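Local coordinates for putative cobalamin synthesis related protein (Corynebacterium diphtheriae, PDB 2NPN) that binds S-adenosylmethionine and probably acts as a precorrin-6A synthase (deacetylating), a methyltransferase of adenosylcobalamin biosynthesis, at residues L18-A22 with V138-I142; E86-L90 with M126-E130; R179-M185 with D243-E249. One frame throughout, in Å; residues are numbered along the deposited sequence.

Contact 1 of 3, residues L18-A22 with V138-I142; sequences LTLQA and VIPGI
Q21 and I139 make most of the direct contact, their side chains crossing at a slant. The CG2 branch of I139 lies against the aliphatic part of Q21, 3.9 Å from Q21 CG. The other branch runs on toward the helix backbone and brings I139 CD1 within 3.7 Å of Q21 O. Q21 keeps CG anti to the backbone N (chi1 -169°) and stays extended beyond it, which carries the amide past I139 to P140. The Q21 side chain crosses that of P140 at about a right angle, with Q21 OE1 3.5 Å from P140 CD. A22 touches the CG2 branch too, its CB 4.0 Å from I139 CG2.

T19 turns its hydroxyl to the helix start. With chi1 at 66°, OG1 sits between the backbone N and the carbonyl carbon, and it accepts a bond of 3.1 Å and 159° from A22 N. T19 is thus the N-cap of helix 20-28.

No direct hydrogen bond joins the two segments. Waters do that work. One accepts from T19 OG1 at 2.7 Å and donates to both Q21 OE1 and P140 O, the latter at 2.8 Å. A second links T19 N to P140 O, which therefore accepts from two waters. A third bridges Q21 NE2 and V138 O.

I139 and A22 also pack on I8 of strand 3-9, the neighbour of strand 134-139 in the parallel sheet. Just past P140, G141 N bonds D112 OD1, and D112 binds S-adenosylmethionine. The arrangement belongs to the parallel alpha/beta part of the tetrapyrrole methylase fold: helix 20-28, from the beta-alpha-beta unit joining strands 3-9 and 31-35, lies over the end of edge strand 134-139.

Contact 2 of 3, residues E86-L90 with M126-E130; sequences ERAHL and MRNLE
A88 meets three side chains of the 126-130 helix. Its methyl CB points at that helix and touches L129 CD2 at 3.7 Å. M126, a selenomethionine, comes in beside it: M126 CG lies 3.4 Å from A88 O. CG of M126 is anti to its backbone N, and the chain then bends twice. Its selenium end therefore leaves the 86-90 segment and packs further along helix 78-98, on L91, A92 and I95. E130 reaches A88 O from its own CG, also at 3.4 Å. The carbonyl oxygen of A88 thus has CH groups of M126 and E130 against it.

A88 faces M126 where the two backbones are nearest, A88 CA to M126 CA 4.8 Å. The local helix axes pass 9.2 Å apart and run nearly perpendicular. Helix 78-98 leads into strand 104-109 of the parallel sheet. Helix 119-130 follows that strand in the chain and leads on to edge strand 134-139. The contact is helix-on-helix packing in this alpha/beta domain, distant from the S-adenosylmethionine pocket.

H89 follows. It heads away from the other helix, but its CB still lies against the E130 carboxylate. E130 is bent at chi2 (-57°), which folds the carboxylate back along the H89 backbone, with E130 CD 3.7 Å from H89 CA. OE1 of E130 then sits at the edge of the imidazole, near its plane. H89 ND1 donates to E130 OE1 in a weak bond of 3.4 Å and 152°. Ring and carboxylate planes are 46° apart. The E130 backbone is held too, its O accepting from R96 NH2. Next in sequence, L90 places helix 78-98 against Y62 of strand 61-64.

Contact 3 of 3, residues R179-M185 with D243-E249; sequences RRNCVVM and DTYLLRE. With SAM (S-adenosylmethionine), chain C.
N181 OD1 is gripped by two nitrogens of R248. R248 NE donates to N181 OD1 at 2.8 Å and R248 NH2 to the same OD1 at 2.9 Å. The oxygen lies at the guanidinium edge, in its plane, while the amide plane is turned 40° from it. The N181 and R248 side chains leave their strands alongside each other. Outside the pair, N181 ND2 donates to I156 O and A162 O, and R248 NH2 also to L155 O, which fixes both flat groups.

The backbones form an antiparallel ladder. C182 with L247 and V184 with Y245 are hydrogen-bonded pairs; N181 with R248 and V183 with L246 are non-hydrogen-bonded pairs. At one end E249 N adds a bond to R180 O at 2.9 Å.

V184 lies over one face of the Y245 ring. V184 CB is 3.7 Å from the ring centroid, 20° off the normal, a CH-pi contact. Y245 chi1 of 55° places CG between N and the carbonyl carbon, which brings the ring back over its strand partner. V184 CG1 reaches Y245 OH at 3.4 Å, and that hydroxyl bonds D187 OD2. On the opposite face of the sheet, V183 and L246 pack together and meet helix 144-152.

The other end of the ladder meets S-adenosylmethionine. T244 OG1 donates to adenine N3 of the ligand at 2.8 Å, and D243 O accepts from its ribose O2', also at 2.8 Å. The methyl CE of M185, a selenomethionine, lies 3.3 Å from ribose O4'. The D243 carboxylate itself is bound by K231 and W204. Within this contact the adenosine is read by a side-chain hydroxyl and a backbone carbonyl, consistent with the strand pairing setting that edge of the pocket; A144 and L186 add further bonds.

Contacts 1 and 2 both belong to the part of the chain built on the parallel sheet. Contact 2 is nested inside the loop that contact 1 closes, and their centres are 26 Å apart. Contact 3 follows later in the chain and joins strands of the mixed sheet. Its centre is 25 Å from that of contact 1. Contacts 2 and 3 lie on opposite sides of the chain's centre, their own centres 37 Å apart. S-adenosylmethionine relates contacts 1 and 3. Contact 3 bonds it directly, whereas in contact 1 the P140 side chain is about 9 Å from it. Contact 2 has no part in the pocket.

Contact 1 of 3, residues L18-A22 with V138-I142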
loop_
_atom_site.group_PDB
_atom_site.type_symbol
_atom_site.label_atom_id
_atom_site.label_comp_id
_atom_site.label_asym_id
_atom_site.label_seq_id
_atom_site.Cartn_x
_atom_site.Cartn_y
_atom_site.Cartn_z
ATOM N N LEU A 18 -5.560 7.267 9.975
ATOM C CA LEU A 18 -6.048 6.085 10.699
ATOM C C LEU A 18 -7.524 6.203 11.007
ATOM O O LEU A 18 -7.989 7.284 11.412
ATOM C CB LEU A 18 -5.319 5.886 12.036
ATOM C CG LEU A 18 -3.924 5.310 11.941
ATOM C CD1 LEU A 18 -3.354 5.246 13.381
ATOM C CD2 LEU A 18 -3.911 3.945 11.291
ATOM N N THR A 19 -8.273 5.114 10.801
ATOM C CA THR A 19 -9.677 5.109 11.235
ATOM C C THR A 19 -9.839 4.716 12.723
ATOM O O THR A 19 -8.987 4.058 13.345
ATOM C CB THR A 19 -10.546 4.165 10.405
ATOM O OG1 THR A 19 -10.107 2.822 10.659
ATOM C CG2 THR A 19 -10.433 4.502 8.874
ATOM N N LEU A 20 -10.968 5.092 13.302
ATOM C CA LEU A 20 -11.299 4.655 14.652
ATOM C C LEU A 20 -11.248 3.137 14.798
ATOM O O LEU A 20 -10.781 2.595 15.813
ATOM C CB LEU A 20 -12.666 5.194 15.058
ATOM C CG LEU A 20 -12.756 6.713 15.201
ATOM C CD1 LEU A 20 -14.151 7.146 15.597
ATOM C CD2 LEU A 20 -11.751 7.261 16.194
ATOM N N GLN A 21 -11.742 2.440 13.785
ATOM C CA GLN A 21 -11.758 0.988 13.777
ATOM C C GLN A 21 -10.330 0.445 13.844
ATOM O O GLN A 21 -10.046 -0.507 14.595
ATOM C CB GLN A 21 -12.442 0.484 12.507
ATOM C CG GLN A 21 -12.754 -1.000 12.476
ATOM C CD GLN A 21 -13.260 -1.468 11.133
ATOM O OE1 GLN A 21 -12.953 -0.883 10.084
ATOM N NE2 GLN A 21 -14.041 -2.533 11.137
ATOM N N ALA A 22 -9.441 1.027 13.048
ATOM C CA ALA A 22 -8.022 0.608 13.030
ATOM C C ALA A 22 -7.380 0.817 14.389
ATOM O O ALA A 22 -6.710 -0.077 14.910
ATOM C CB ALA A 22 -7.247 1.383 11.986
ATOM N N VAL A 138 -10.786 -7.920 8.595
ATOM C CA VAL A 138 -10.063 -6.954 7.808
ATOM C C VAL A 138 -10.622 -5.579 8.148
ATOM O O VAL A 138 -11.845 -5.357 8.157
ATOM C CB VAL A 138 -10.199 -7.246 6.319
ATOM C CG1 VAL A 138 -9.473 -6.183 5.492
ATOM C CG2 VAL A 138 -9.729 -8.661 5.991
ATOM N N ILE A 139 -9.691 -4.655 8.368
ATOM C CA ILE A 139 -10.004 -3.278 8.709
ATOM C C ILE A 139 -9.474 -2.370 7.586
ATOM O O ILE A 139 -8.270 -2.315 7.369
ATOM C CB ILE A 139 -9.394 -2.903 10.088
ATOM C CG1 ILE A 139 -10.006 -3.799 11.173
ATOM C CG2 ILE A 139 -9.551 -1.445 10.325
ATOM C CD1 ILE A 139 -9.453 -3.526 12.600
ATOM N N PRO A 140 -10.376 -1.706 6.832
ATOM C CA PRO A 140 -9.953 -0.829 5.734
ATOM C C PRO A 140 -9.129 0.351 6.183
ATOM O O PRO A 140 -9.268 0.824 7.314
ATOM C CB PRO A 140 -11.263 -0.315 5.136
ATOM C CG PRO A 140 -12.351 -0.954 5.840
ATOM C CD PRO A 140 -11.841 -1.797 6.948
ATOM N N GLY A 141 -8.337 0.853 5.249
ATOM C CA GLY A 141 -7.579 2.068 5.456
ATOM C C GLY A 141 -7.540 2.885 4.179
ATOM O O GLY A 141 -7.912 2.424 3.117
ATOM N N ILE A 142 -7.004 4.086 4.324
ATOM C CA ILE A 142 -6.912 5.040 3.233
ATOM C C ILE A 142 -5.803 4.654 2.259
ATOM O O ILE A 142 -4.626 4.605 2.600
ATOM C CB ILE A 142 -6.680 6.464 3.778
ATOM C CG1 ILE A 142 -7.839 6.883 4.676
ATOM C CG2 ILE A 142 -6.512 7.446 2.653
ATOM C CD1 ILE A 142 -9.214 6.839 4.071
HETATM O O HOH W 1 -7.234 2.695 8.924
HETATM O O HOH W 2 -11.456 1.295 8.961
HETATM O O HOH W 3 -14.311 -4.052 8.408
#

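Contact 2 of 3, residues E86-L90 with M126-E130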
loop_
_atom_site.group_PDB
_atom_site.type_symbol
_atom_site.label_atom_id
_atom_site.label_comp_id
_atom_site.label_asym_id
_atom_site.label_seq_id
_atom_site.Cartn_x
_atom_site.Cartn_y
_atom_site.Cartn_z
ATOM N N GLU A 86 8.966 -21.673 5.410
ATOM C CA GLU A 86 9.607 -21.273 6.655
ATOM C C GLU A 86 8.897 -20.072 7.279
ATOM O O GLU A 86 8.706 -20.033 8.488
ATOM C CB GLU A 86 11.067 -20.917 6.428
ATOM C CG GLU A 86 11.754 -20.365 7.687
ATOM C CD GLU A 86 11.566 -21.230 8.931
ATOM O OE1 GLU A 86 11.954 -22.427 8.893
ATOM O OE2 GLU A 86 11.074 -20.697 9.956
ATOM N N ARG A 87 8.554 -19.087 6.451
ATOM C CA ARG A 87 7.782 -17.923 6.917
ATOM C C ARG A 87 6.450 -18.356 7.537
ATOM O O ARG A 87 6.041 -17.816 8.559
ATOM C CB ARG A 87 7.554 -16.922 5.778
ATOM C CG ARG A 87 6.821 -15.651 6.185
ATOM C CD ARG A 87 6.625 -14.739 5.006
ATOM N NE ARG A 87 5.830 -15.380 3.957
ATOM C CZ ARG A 87 5.703 -14.921 2.714
ATOM N NH1 ARG A 87 6.322 -13.808 2.333
ATOM N NH2 ARG A 87 4.934 -15.569 1.847
ATOM N N ALA A 88 5.787 -19.339 6.951
ATOM C CA ALA A 88 4.501 -19.800 7.477
ATOM C C ALA A 88 4.666 -20.377 8.882
ATOM O O ALA A 88 3.898 -20.058 9.797
ATOM C CB ALA A 88 3.881 -20.823 6.550
ATOM N N HIS A 89 5.695 -21.199 9.055
ATOM C CA HIS A 89 5.960 -21.824 10.341
ATOM C C HIS A 89 6.298 -20.749 11.384
ATOM O O HIS A 89 5.830 -20.818 12.526
ATOM C CB HIS A 89 7.103 -22.851 10.208
ATOM C CG HIS A 89 7.415 -23.577 11.479
ATOM N ND1 HIS A 89 6.436 -24.053 12.329
ATOM C CD2 HIS A 89 8.600 -23.903 12.050
ATOM C CE1 HIS A 89 7.008 -24.642 13.367
ATOM N NE2 HIS A 89 8.320 -24.568 13.219
ATOM N N LEU A 90 7.113 -19.777 10.978
ATOM C CA LEU A 90 7.542 -18.636 11.812
ATOM C C LEU A 90 6.348 -17.815 12.315
ATOM O O LEU A 90 6.236 -17.450 13.484
ATOM C CB LEU A 90 8.409 -17.724 10.947
ATOM C CG LEU A 90 9.251 -16.582 11.506
ATOM C CD1 LEU A 90 10.296 -17.106 12.495
ATOM C CD2 LEU A 90 9.956 -15.875 10.344
HETATM N N MSE A 126 -0.844 -19.514 5.302
HETATM C CA MSE A 126 -0.225 -19.861 6.582
HETATM C C MSE A 126 -1.199 -20.628 7.485
HETATM O O MSE A 126 -0.843 -21.671 8.061
HETATM C CB MSE A 126 0.289 -18.599 7.265
HETATM C CG MSE A 126 0.962 -18.851 8.579
HETATM SE SE MSE A 126 -0.302 -18.787 10.057
HETATM C CE MSE A 126 -0.809 -16.898 10.001
ATOM N N ARG A 127 -2.431 -20.135 7.579
ATOM C CA ARG A 127 -3.450 -20.788 8.395
ATOM C C ARG A 127 -3.690 -22.222 7.940
ATOM O O ARG A 127 -3.825 -23.130 8.767
ATOM C CB ARG A 127 -4.772 -20.043 8.325
ATOM C CG ARG A 127 -4.886 -18.822 9.218
ATOM C CD ARG A 127 -6.349 -18.396 9.329
ATOM N NE ARG A 127 -7.015 -18.410 8.030
ATOM C CZ ARG A 127 -8.332 -18.453 7.836
ATOM N NH1 ARG A 127 -8.809 -18.448 6.592
ATOM N NH2 ARG A 127 -9.181 -18.475 8.855
ATOM N N ASN A 128 -3.770 -22.424 6.626
ATOM C CA ASN A 128 -3.985 -23.779 6.087
ATOM C C ASN A 128 -2.823 -24.737 6.337
ATOM O O ASN A 128 -3.028 -25.909 6.648
ATOM C CB ASN A 128 -4.263 -23.734 4.584
ATOM C CG ASN A 128 -5.627 -23.146 4.262
ATOM O OD1 ASN A 128 -6.577 -23.313 5.039
ATOM N ND2 ASN A 128 -5.739 -22.467 3.111
ATOM N N LEU A 129 -1.608 -24.239 6.154
ATOM C CA LEU A 129 -0.407 -25.059 6.256
ATOM C C LEU A 129 -0.075 -25.391 7.710
ATOM O O LEU A 129 0.388 -26.480 8.009
ATOM C CB LEU A 129 0.762 -24.309 5.629
ATOM C CG LEU A 129 2.143 -24.947 5.593
ATOM C CD1 LEU A 129 2.087 -26.303 4.914
ATOM C CD2 LEU A 129 3.090 -23.990 4.872
ATOM N N GLU A 130 -0.331 -24.444 8.606
ATOM C CA GLU A 130 0.040 -24.579 10.020
ATOM C C GLU A 130 -1.146 -24.929 10.903
ATOM O O GLU A 130 -0.995 -25.025 12.121
ATOM C CB GLU A 130 0.674 -23.278 10.507
ATOM C CG GLU A 130 1.958 -22.907 9.770
ATOM C CD GLU A 130 3.037 -23.979 9.839
ATOM O OE1 GLU A 130 3.327 -24.500 10.945
ATOM O OE2 GLU A 130 3.611 -24.299 8.774
#

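Contact 3 of 3, residues R179-M185 with D243-E249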
loop_
_atom_site.group_PDB
_atom_site.type_symbol
_atom_site.label_atom_id
_atom_site.label_comp_id
_atom_site.label_asym_id
_atom_site.label_seq_id
_atom_site.Cartn_x
_atom_site.Cartn_y
_atom_site.Cartn_z
ATOM N N ARG A 179 -7.618 3.902 -20.827
ATOM C CA ARG A 179 -6.659 4.958 -20.546
ATOM C C ARG A 179 -7.286 6.359 -20.533
ATOM O O ARG A 179 -6.599 7.341 -20.210
ATOM C CB ARG A 179 -5.491 4.875 -21.498
ATOM C CG ARG A 179 -4.588 3.698 -21.172
ATOM C CD ARG A 179 -3.304 3.776 -21.960
ATOM N NE ARG A 179 -3.486 3.126 -23.247
ATOM C CZ ARG A 179 -3.606 3.725 -24.425
ATOM N NH1 ARG A 179 -3.795 2.982 -25.498
ATOM N NH2 ARG A 179 -3.541 5.047 -24.555
ATOM N N ARG A 180 -8.578 6.460 -20.836
ATOM C CA ARG A 180 -9.263 7.724 -20.775
ATOM C C ARG A 180 -9.379 8.247 -19.335
ATOM O O ARG A 180 -9.538 9.459 -19.107
ATOM C CB ARG A 180 -10.635 7.657 -21.396
ATOM C CG ARG A 180 -10.563 7.552 -22.932
ATOM C CD ARG A 180 -11.966 7.684 -23.560
ATOM N NE ARG A 180 -12.603 8.977 -23.258
ATOM C CZ ARG A 180 -12.336 10.117 -23.893
ATOM N NH1 ARG A 180 -11.469 10.170 -24.894
ATOM N NH2 ARG A 180 -12.959 11.238 -23.535
ATOM N N ASN A 181 -9.341 7.308 -18.386
ATOM C CA ASN A 181 -9.404 7.659 -16.949
ATOM C C ASN A 181 -8.830 6.487 -16.184
ATOM O O ASN A 181 -9.543 5.515 -15.873
ATOM C CB ASN A 181 -10.825 7.924 -16.583
ATOM C CG ASN A 181 -10.956 8.424 -15.182
ATOM O OD1 ASN A 181 -10.362 9.456 -14.877
ATOM N ND2 ASN A 181 -11.769 7.773 -14.350
ATOM N N CYS A 182 -7.539 6.553 -15.934
ATOM C CA CYS A 182 -6.906 5.450 -15.283
ATOM C C CYS A 182 -5.974 5.930 -14.198
ATOM O O CYS A 182 -5.530 7.069 -14.181
ATOM C CB CYS A 182 -6.191 4.594 -16.303
ATOM S SG CYS A 182 -4.835 5.377 -17.142
ATOM N N VAL A 183 -5.797 5.058 -13.227
ATOM C CA VAL A 183 -4.866 5.261 -12.108
ATOM C C VAL A 183 -3.755 4.224 -12.232
ATOM O O VAL A 183 -4.030 3.033 -12.462
ATOM C CB VAL A 183 -5.575 5.080 -10.771
ATOM C CG1 VAL A 183 -4.551 5.190 -9.600
ATOM C CG2 VAL A 183 -6.702 6.098 -10.633
ATOM N N VAL A 184 -2.502 4.644 -12.102
ATOM C CA VAL A 184 -1.356 3.779 -12.286
ATOM C C VAL A 184 -0.534 3.695 -10.981
ATOM O O VAL A 184 -0.173 4.720 -10.398
ATOM C CB VAL A 184 -0.463 4.219 -13.416
ATOM C CG1 VAL A 184 0.666 3.239 -13.655
ATOM C CG2 VAL A 184 -1.269 4.479 -14.699
HETATM N N MSE A 185 -0.349 2.468 -10.540
HETATM C CA MSE A 185 0.438 2.141 -9.367
HETATM C C MSE A 185 1.586 1.214 -9.769
HETATM O O MSE A 185 1.618 0.648 -10.863
HETATM C CB MSE A 185 -0.453 1.465 -8.296
HETATM C CG MSE A 185 -1.636 2.325 -7.958
HETATM SE SE MSE A 185 -2.908 1.535 -6.680
HETATM C CE MSE A 185 -1.890 1.874 -5.090
ATOM N N ASP A 243 5.379 6.320 -6.300
ATOM C CA ASP A 243 4.503 7.299 -6.916
ATOM C C ASP A 243 3.182 6.647 -7.318
ATOM O O ASP A 243 3.114 5.422 -7.573
ATOM C CB ASP A 243 5.130 8.051 -8.113
ATOM C CG ASP A 243 5.505 7.130 -9.335
ATOM O OD1 ASP A 243 5.634 5.895 -9.162
ATOM O OD2 ASP A 243 5.740 7.648 -10.473
ATOM N N THR A 244 2.158 7.492 -7.452
ATOM C CA THR A 244 0.859 7.057 -7.983
ATOM C C THR A 244 0.419 8.216 -8.869
ATOM O O THR A 244 0.703 9.390 -8.569
ATOM C CB THR A 244 -0.176 6.824 -6.825
ATOM O OG1 THR A 244 0.285 5.813 -5.910
ATOM C CG2 THR A 244 -1.559 6.345 -7.343
ATOM N N TYR A 245 -0.251 7.909 -9.973
ATOM C CA TYR A 245 -0.700 8.987 -10.854
ATOM C C TYR A 245 -2.021 8.605 -11.511
ATOM O O TYR A 245 -2.355 7.439 -11.618
ATOM C CB TYR A 245 0.371 9.394 -11.847
ATOM C CG TYR A 245 0.954 8.294 -12.725
ATOM C CD1 TYR A 245 0.495 8.097 -14.033
ATOM C CD2 TYR A 245 2.045 7.515 -12.310
ATOM C CE1 TYR A 245 1.046 7.106 -14.877
ATOM C CE2 TYR A 245 2.586 6.563 -13.149
ATOM C CZ TYR A 245 2.096 6.368 -14.445
ATOM O OH TYR A 245 2.712 5.424 -15.292
ATOM N N LEU A 246 -2.727 9.631 -11.985
ATOM C CA LEU A 246 -4.005 9.465 -12.665
ATOM C C LEU A 246 -3.845 10.123 -14.034
ATOM O O LEU A 246 -3.354 11.248 -14.099
ATOM C CB LEU A 246 -5.153 10.125 -11.887
ATOM C CG LEU A 246 -6.554 9.840 -12.411
ATOM C CD1 LEU A 246 -7.584 9.916 -11.202
ATOM C CD2 LEU A 246 -6.924 10.734 -13.550
ATOM N N LEU A 247 -4.155 9.402 -15.093
ATOM C CA LEU A 247 -4.147 9.914 -16.483
ATOM C C LEU A 247 -5.586 10.027 -16.912
ATOM O O LEU A 247 -6.413 9.156 -16.678
ATOM C CB LEU A 247 -3.437 8.922 -17.402
ATOM C CG LEU A 247 -1.953 8.647 -17.119
ATOM C CD1 LEU A 247 -1.376 7.603 -18.168
ATOM C CD2 LEU A 247 -1.163 9.876 -17.093
ATOM N N ARG A 248 -5.888 11.142 -17.540
ATOM C CA ARG A 248 -7.234 11.424 -18.036
ATOM C C ARG A 248 -7.119 12.059 -19.403
ATOM O O ARG A 248 -6.377 13.023 -19.580
ATOM C CB ARG A 248 -7.990 12.326 -17.076
ATOM C CG ARG A 248 -9.436 12.554 -17.424
ATOM C CD ARG A 248 -10.216 13.206 -16.288
ATOM N NE ARG A 248 -10.376 12.283 -15.152
ATOM C CZ ARG A 248 -10.602 12.613 -13.875
ATOM N NH1 ARG A 248 -10.757 13.894 -13.494
ATOM N NH2 ARG A 248 -10.680 11.673 -12.958
ATOM N N GLU A 249 -7.924 11.561 -20.324
ATOM C CA GLU A 249 -7.952 12.091 -21.699
ATOM C C GLU A 249 -8.926 13.259 -21.711
ATOM O O GLU A 249 -10.142 13.076 -21.702
ATOM C CB GLU A 249 -8.350 11.014 -22.708
ATOM C CG GLU A 249 -7.974 11.369 -24.095
ATOM C CD GLU A 249 -6.453 11.260 -24.324
ATOM O OE1 GLU A 249 -5.677 10.979 -23.379
ATOM O OE2 GLU A 249 -6.066 11.429 -25.479
HETATM N N SAM C . -2.217 -1.298 -0.198
HETATM C CA SAM C . -1.598 -0.038 -0.710
HETATM C C SAM C . -2.624 1.072 -0.842
HETATM O O SAM C . -2.250 2.205 -1.249
HETATM O OXT SAM C . -3.805 0.856 -0.504
HETATM C CB SAM C . -0.884 -0.294 -2.049
HETATM C CG SAM C . 0.344 -1.198 -1.937
HETATM S SD SAM C . 1.305 -1.433 -3.473
HETATM C CE SAM C . 2.481 -2.642 -2.798
HETATM C "C5'" SAM C . 2.525 -0.078 -3.582
HETATM C "C4'" SAM C . 2.146 1.034 -4.575
HETATM O "O4'" SAM C . 1.228 1.885 -3.972
HETATM C "C3'" SAM C . 3.294 1.956 -4.992
HETATM O "O3'" SAM C . 4.066 1.415 -6.034
HETATM C "C2'" SAM C . 2.594 3.227 -5.388
HETATM O "O2'" SAM C . 1.964 3.053 -6.646
HETATM C "C1'" SAM C . 1.540 3.242 -4.301
HETATM N N9 SAM C . 1.961 3.989 -3.095
HETATM C C8 SAM C . 1.974 3.484 -1.805
HETATM N N7 SAM C . 2.323 4.439 -0.939
HETATM C C5 SAM C . 2.490 5.589 -1.657
HETATM C C6 SAM C . 2.785 6.894 -1.290
HETATM N N6 SAM C . 3.000 7.249 0.003
HETATM N N1 SAM C . 2.875 7.866 -2.279
HETATM C C2 SAM C . 2.595 7.541 -3.593
HETATM N N3 SAM C . 2.297 6.258 -3.960
HETATM C C4 SAM C . 2.217 5.291 -3.013
HETATM O O HOH W 4 -5.515 8.562 -22.319
HETATM O O HOH W 5 2.899 4.172 -10.214
#